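Long-range contacts in putative sugar ABC transport system, substrate-binding protein (PDB 5IX8), which probably binds a sugar in the periplasm and delivers it to an ABC transporter: residues L67-K71 with D94-I100; R224-V228 with E243-L247. All coordinates share one frame; numbering follows the deposited sequence.

Contact 1 of 2, residues L67-K71 with D94-I100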
loop_
_atom_site.group_PDB
_atom_site.type_symbol
_atom_site.label_atom_id
_atom_site.label_comp_id
_atom_site.label_asym_id
_atom_site.label_seq_id
_atom_site.Cartn_x
_atom_site.Cartn_y
_atom_site.Cartn_z
ATOM N N LEU A 67 3.445 -11.322 -16.463
ATOM C CA LEU A 67 4.524 -12.091 -15.855
ATOM C C LEU A 67 5.099 -13.093 -16.851
ATOM O O LEU A 67 6.312 -13.277 -16.931
ATOM C CB LEU A 67 4.000 -12.799 -14.605
ATOM C CG LEU A 67 3.664 -11.816 -13.468
ATOM C CD1 LEU A 67 2.740 -12.443 -12.398
ATOM C CD2 LEU A 67 4.949 -11.310 -12.819
ATOM N N GLN A 68 4.234 -13.715 -17.656
ATOM C CA GLN A 68 4.715 -14.611 -18.698
ATOM C C GLN A 68 5.585 -13.889 -19.714
ATOM O O GLN A 68 6.613 -14.426 -20.150
ATOM C CB GLN A 68 3.524 -15.280 -19.371
ATOM C CG GLN A 68 2.928 -16.337 -18.463
ATOM C CD GLN A 68 3.867 -17.518 -18.322
ATOM O OE1 GLN A 68 4.537 -17.918 -19.300
ATOM N NE2 GLN A 68 3.949 -18.076 -17.103
ATOM N N SER A 69 5.221 -12.663 -20.085
ATOM C CA SER A 69 6.042 -11.943 -21.056
ATOM C C SER A 69 7.410 -11.577 -20.484
ATOM O O SER A 69 8.383 -11.429 -21.244
ATOM C CB SER A 69 5.324 -10.690 -21.537
ATOM O OG SER A 69 5.318 -9.718 -20.518
ATOM N N PHE A 70 7.513 -11.423 -19.160
ATOM C CA PHE A 70 8.827 -11.184 -18.565
ATOM C C PHE A 70 9.768 -12.361 -18.810
ATOM O O PHE A 70 10.988 -12.175 -18.904
ATOM C CB PHE A 70 8.704 -10.933 -17.060
ATOM C CG PHE A 70 7.929 -9.680 -16.681
ATOM C CD1 PHE A 70 7.594 -8.702 -17.616
ATOM C CD2 PHE A 70 7.559 -9.480 -15.355
ATOM C CE1 PHE A 70 6.891 -7.561 -17.232
ATOM C CE2 PHE A 70 6.878 -8.342 -14.966
ATOM C CZ PHE A 70 6.520 -7.387 -15.910
ATOM N N LYS A 71 9.222 -13.573 -18.914
ATOM C CA LYS A 71 10.031 -14.749 -19.211
ATOM C C LYS A 71 10.749 -14.593 -20.540
ATOM O O LYS A 71 11.943 -14.887 -20.660
ATOM C CB LYS A 71 9.141 -15.994 -19.239
ATOM C CG LYS A 71 9.565 -17.111 -18.325
ATOM C CD LYS A 71 8.959 -18.466 -18.743
ATOM C CE LYS A 71 7.491 -18.586 -18.425
ATOM N NZ LYS A 71 6.973 -19.988 -18.675
ATOM N N ASP A 94 6.042 -21.053 -12.007
ATOM C CA ASP A 94 6.497 -21.189 -13.387
ATOM C C ASP A 94 7.673 -20.268 -13.686
ATOM O O ASP A 94 8.644 -20.671 -14.344
ATOM C CB ASP A 94 5.334 -20.882 -14.321
ATOM C CG ASP A 94 5.721 -20.976 -15.780
ATOM O OD1 ASP A 94 6.391 -21.961 -16.165
ATOM O OD2 ASP A 94 5.342 -20.084 -16.551
ATOM N N LEU A 95 7.606 -19.019 -13.214
ATOM C CA LEU A 95 8.756 -18.139 -13.383
ATOM C C LEU A 95 9.981 -18.706 -12.683
ATOM O O LEU A 95 11.080 -18.702 -13.248
ATOM C CB LEU A 95 8.421 -16.742 -12.871
ATOM C CG LEU A 95 7.902 -15.806 -13.967
ATOM C CD1 LEU A 95 6.771 -16.385 -14.781
ATOM C CD2 LEU A 95 7.471 -14.490 -13.290
ATOM N N ALA A 96 9.807 -19.228 -11.459
ATOM C CA ALA A 96 10.956 -19.744 -10.719
ATOM C C ALA A 96 11.595 -20.927 -11.440
ATOM O O ALA A 96 12.821 -21.083 -11.400
ATOM C CB ALA A 96 10.548 -20.140 -9.295
ATOM N N ARG A 97 10.787 -21.775 -12.102
ATOM C CA ARG A 97 11.384 -22.883 -12.831
ATOM C C ARG A 97 12.231 -22.383 -13.983
ATOM O O ARG A 97 13.137 -23.096 -14.416
ATOM C CB ARG A 97 10.307 -23.852 -13.348
ATOM C CG ARG A 97 9.596 -24.634 -12.223
ATOM C CD ARG A 97 8.719 -25.769 -12.768
ATOM N NE ARG A 97 7.609 -25.271 -13.582
ATOM C CZ ARG A 97 6.392 -24.971 -13.115
ATOM N NH1 ARG A 97 5.456 -24.538 -13.947
ATOM N NH2 ARG A 97 6.106 -25.092 -11.829
ATOM N N SER A 98 11.966 -21.171 -14.468
ATOM C CA SER A 98 12.761 -20.545 -15.517
ATOM C C SER A 98 13.909 -19.707 -14.972
ATOM O O SER A 98 14.529 -18.950 -15.734
ATOM C CB SER A 98 11.871 -19.673 -16.394
ATOM O OG SER A 98 11.012 -20.485 -17.181
ATOM N N GLY A 99 14.220 -19.826 -13.687
ATOM C CA GLY A 99 15.266 -19.022 -13.082
ATOM C C GLY A 99 14.898 -17.591 -12.756
ATOM O O GLY A 99 15.797 -16.792 -12.447
ATOM N N ILE A 100 13.617 -17.235 -12.788
ATOM C CA ILE A 100 13.163 -15.878 -12.506
ATOM C C ILE A 100 12.496 -15.869 -11.147
ATOM O O ILE A 100 11.459 -16.512 -10.957
ATOM C CB ILE A 100 12.194 -15.371 -13.577
ATOM C CG1 ILE A 100 12.899 -15.366 -14.940
ATOM C CG2 ILE A 100 11.690 -13.962 -13.211
ATOM C CD1 ILE A 100 12.003 -14.959 -16.077
#
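Lys71, on helix 60-73, reaches over to Asp94 on helix 89-97. Near its root, Ile100 CD1 comes within 3.7 Å of Lys71 CA and 4.0 Å of Lys71 CG. One carbon further, Lys71 CD passes Ser98 OG at 3.3 Å. The chain then bends at chi3 (-74°), which brings CE alongside the carboxylate and lets Lys71 NZ form a salt bridge to Asp94 OD2 at 2.7 Å, from the syn side and 23° out of the carboxylate plane. Arg97 NH1 extends this into a network through Asp94 OD1, at 3.5 Å. Asp94 OD2 takes a second donor: Gln68 NE2 hydrogen-bonds to it nearly on the C-O axis, with amide and carboxylate almost coplanar (9°); the modelled length of this bond is short and its exact value doubtful. Both helices belong to the parallel-sheet lobe of a periplasmic-binding-protein fold and pack against strand 77-80, where Leu67, Phe70 and Leu95 all touch Ala78. A Schellman motif with Gly99 as C-prime residue ends helix 89-97; Ile100 N bonds back to Leu95 O, turning the chain so that Ile100 faces Lys71. Leu95 CD2 also meets Leu67 CB at 4.1 Å, the two side chains crossing at about a right angle.

Contact 2 of 2, residues R224-V228 with E243-L247. With SO4 (sulfate ion), chain D.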
loop_
_atom_site.group_PDB
_atom_site.type_symbol
_atom_site.label_atom_id
_atom_site.label_comp_id
_atom_site.label_asym_id
_atom_site.label_seq_id
_atom_site.Cartn_x
_atom_site.Cartn_y
_atom_site.Cartn_z
ATOM N N ARG A 224 -22.190 16.764 6.914
ATOM C CA ARG A 224 -21.913 15.989 8.121
ATOM C C ARG A 224 -20.482 16.245 8.570
ATOM O O ARG A 224 -19.536 15.958 7.816
ATOM C CB ARG A 224 -22.129 14.488 7.876
ATOM C CG ARG A 224 -23.603 14.074 7.811
ATOM C CD ARG A 224 -24.217 13.906 9.215
ATOM N NE ARG A 224 -23.613 12.797 9.968
ATOM C CZ ARG A 224 -23.964 11.522 9.812
ATOM N NH1 ARG A 224 -24.921 11.199 8.907
ATOM N NH2 ARG A 224 -23.363 10.573 10.546
ATOM N N PRO A 225 -20.283 16.746 9.761
ATOM C CA PRO A 225 -18.928 17.085 10.216
ATOM C C PRO A 225 -18.153 15.870 10.694
ATOM O O PRO A 225 -17.495 15.931 11.738
ATOM C CB PRO A 225 -19.190 18.059 11.371
ATOM C CG PRO A 225 -20.507 17.544 11.957
ATOM C CD PRO A 225 -21.328 17.097 10.746
ATOM N N VAL A 226 -18.206 14.780 9.962
ATOM C CA VAL A 226 -17.465 13.594 10.376
ATOM C C VAL A 226 -15.990 13.799 10.085
ATOM O O VAL A 226 -15.613 14.506 9.137
ATOM C CB VAL A 226 -17.989 12.322 9.688
ATOM C CG1 VAL A 226 -19.414 12.005 10.159
ATOM C CG2 VAL A 226 -17.926 12.452 8.148
ATOM N N LYS A 227 -15.155 13.138 10.887
ATOM C CA LYS A 227 -13.712 13.123 10.687
ATOM C C LYS A 227 -13.346 11.809 10.030
ATOM O O LYS A 227 -13.811 10.750 10.465
ATOM C CB LYS A 227 -12.950 13.276 12.005
ATOM C CG LYS A 227 -13.243 14.588 12.696
ATOM C CD LYS A 227 -12.602 14.626 14.068
ATOM C CE LYS A 227 -12.691 16.028 14.626
ATOM N NZ LYS A 227 -12.039 16.961 13.643
ATOM N N VAL A 228 -12.505 11.873 9.007
ATOM C CA VAL A 228 -12.172 10.706 8.193
ATOM C C VAL A 228 -10.754 10.258 8.515
ATOM O O VAL A 228 -9.862 11.090 8.726
ATOM C CB VAL A 228 -12.350 11.011 6.690
ATOM C CG1 VAL A 228 -11.942 9.804 5.827
ATOM C CG2 VAL A 228 -13.802 11.420 6.436
ATOM N N GLU A 243 -7.485 21.519 7.947
ATOM C CA GLU A 243 -8.861 21.989 8.093
ATOM C C GLU A 243 -9.700 21.099 8.996
ATOM O O GLU A 243 -10.870 21.427 9.248
ATOM C CB GLU A 243 -9.521 22.092 6.716
ATOM C CG GLU A 243 -9.002 23.237 5.879
ATOM C CD GLU A 243 -9.167 23.033 4.377
ATOM O OE1 GLU A 243 -9.922 22.118 3.949
ATOM O OE2 GLU A 243 -8.520 23.802 3.622
ATOM N N GLY A 244 -9.140 19.980 9.464
ATOM C CA GLY A 244 -9.798 19.093 10.397
ATOM C C GLY A 244 -10.658 18.015 9.781
ATOM O O GLY A 244 -11.274 17.242 10.522
ATOM N N ARG A 245 -10.734 17.932 8.459
ATOM C CA ARG A 245 -11.627 16.950 7.840
ATOM C C ARG A 245 -11.038 15.538 7.870
ATOM O O ARG A 245 -11.778 14.558 8.050
ATOM C CB ARG A 245 -11.934 17.369 6.409
ATOM C CG ARG A 245 -12.706 16.337 5.630
ATOM C CD ARG A 245 -14.119 16.106 6.190
ATOM N NE ARG A 245 -15.028 17.217 5.868
ATOM C CZ ARG A 245 -16.292 17.294 6.281
ATOM N NH1 ARG A 245 -16.804 16.344 7.065
ATOM N NH2 ARG A 245 -17.042 18.328 5.922
ATOM N N LEU A 246 -9.716 15.418 7.699
ATOM C CA LEU A 246 -9.003 14.157 7.876
ATOM C C LEU A 246 -8.338 14.188 9.243
ATOM O O LEU A 246 -7.521 15.076 9.524
ATOM C CB LEU A 246 -7.945 13.927 6.790
ATOM C CG LEU A 246 -8.392 13.725 5.336
ATOM C CD1 LEU A 246 -7.151 13.501 4.434
ATOM C CD2 LEU A 246 -9.404 12.588 5.169
ATOM N N LEU A 247 -8.695 13.225 10.090
ATOM C CA LEU A 247 -8.108 13.155 11.427
ATOM C C LEU A 247 -6.682 12.654 11.371
ATOM O O LEU A 247 -5.804 13.153 12.091
ATOM C CB LEU A 247 -8.946 12.229 12.305
ATOM C CG LEU A 247 -8.411 11.896 13.698
ATOM C CD1 LEU A 247 -8.247 13.150 14.553
ATOM C CD2 LEU A 247 -9.325 10.866 14.367
HETATM S S SO4 D . -14.451 20.626 4.574
HETATM O O1 SO4 D . -13.360 21.022 5.446
HETATM O O2 SO4 D . -14.228 19.255 4.102
HETATM O O3 SO4 D . -15.711 20.691 5.309
HETATM O O4 SO4 D . -14.480 21.555 3.451
#
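Arg245 starts away from 224-228 and folds back, bringing the edge of its guanidinium group to two backbone carbonyls and a sulfate. CG is anti to the backbone N (chi1 173°), and bends at chi2 and chi3 fold the chain round so that NH1 faces the carbonyls. Arg245 NH1 donates to Arg224 O at 2.9 Å, close to the guanidinium plane, and to Val226 O at 3.0 Å, on a lone pair but 22° out of the guanidinium plane. The two carbonyls flank Pro225, the centre of an inverse gamma turn. NE and NH2 are turned to the sulfate instead: Arg245 NE meets sulfate O2 at 2.8 Å, almost straight (171°), while NH2 bonds O3. Next along the chain, the backbones pair as parallel strands, Val228 N to Arg245 O at 2.9 Å and Leu247 N to Val228 O at 2.8 Å, closing the beta-alpha-beta unit 227-231, 235-242, 246-250. Val228 and Leu246 lie on one face of that sheet, their side chains set obliquely, with Val228 CB 3.7 Å from Leu246 CD2. Lys227 bends at chi4 to give Gly244 O a weak bond. Four bonds hold the guanidinium and fix its rotation; the sulfate, probably from the crystallisation liquor and also bonded by Arg220 NE, would be expected to offset part of the positive charge gathered there.

Overall arrangement
The two contacts lie on opposite sides of the chain's centre, 47 Å apart between centres and about 32 Å between nearest atoms, and share no helix or strand. Contact 1 joins two helices beside the six-stranded parallel sheet; contact 2 joins neighbouring strands of the mixed sheet. Each combines buried apolar residues (Leu67, Leu95 and Ile100; Val228 and Leu246) with partly exposed polar ones. Their chemistry follows the elements they join: across the helices of 67-71 and 94-100 every hydrogen bond runs between side chains and ends on one carboxylate, whereas between 224-228 and 243-247 backbone carbonyls accept every one, from main-chain and side-chain donors alike. A bound sulfate appears in contact 2 alone.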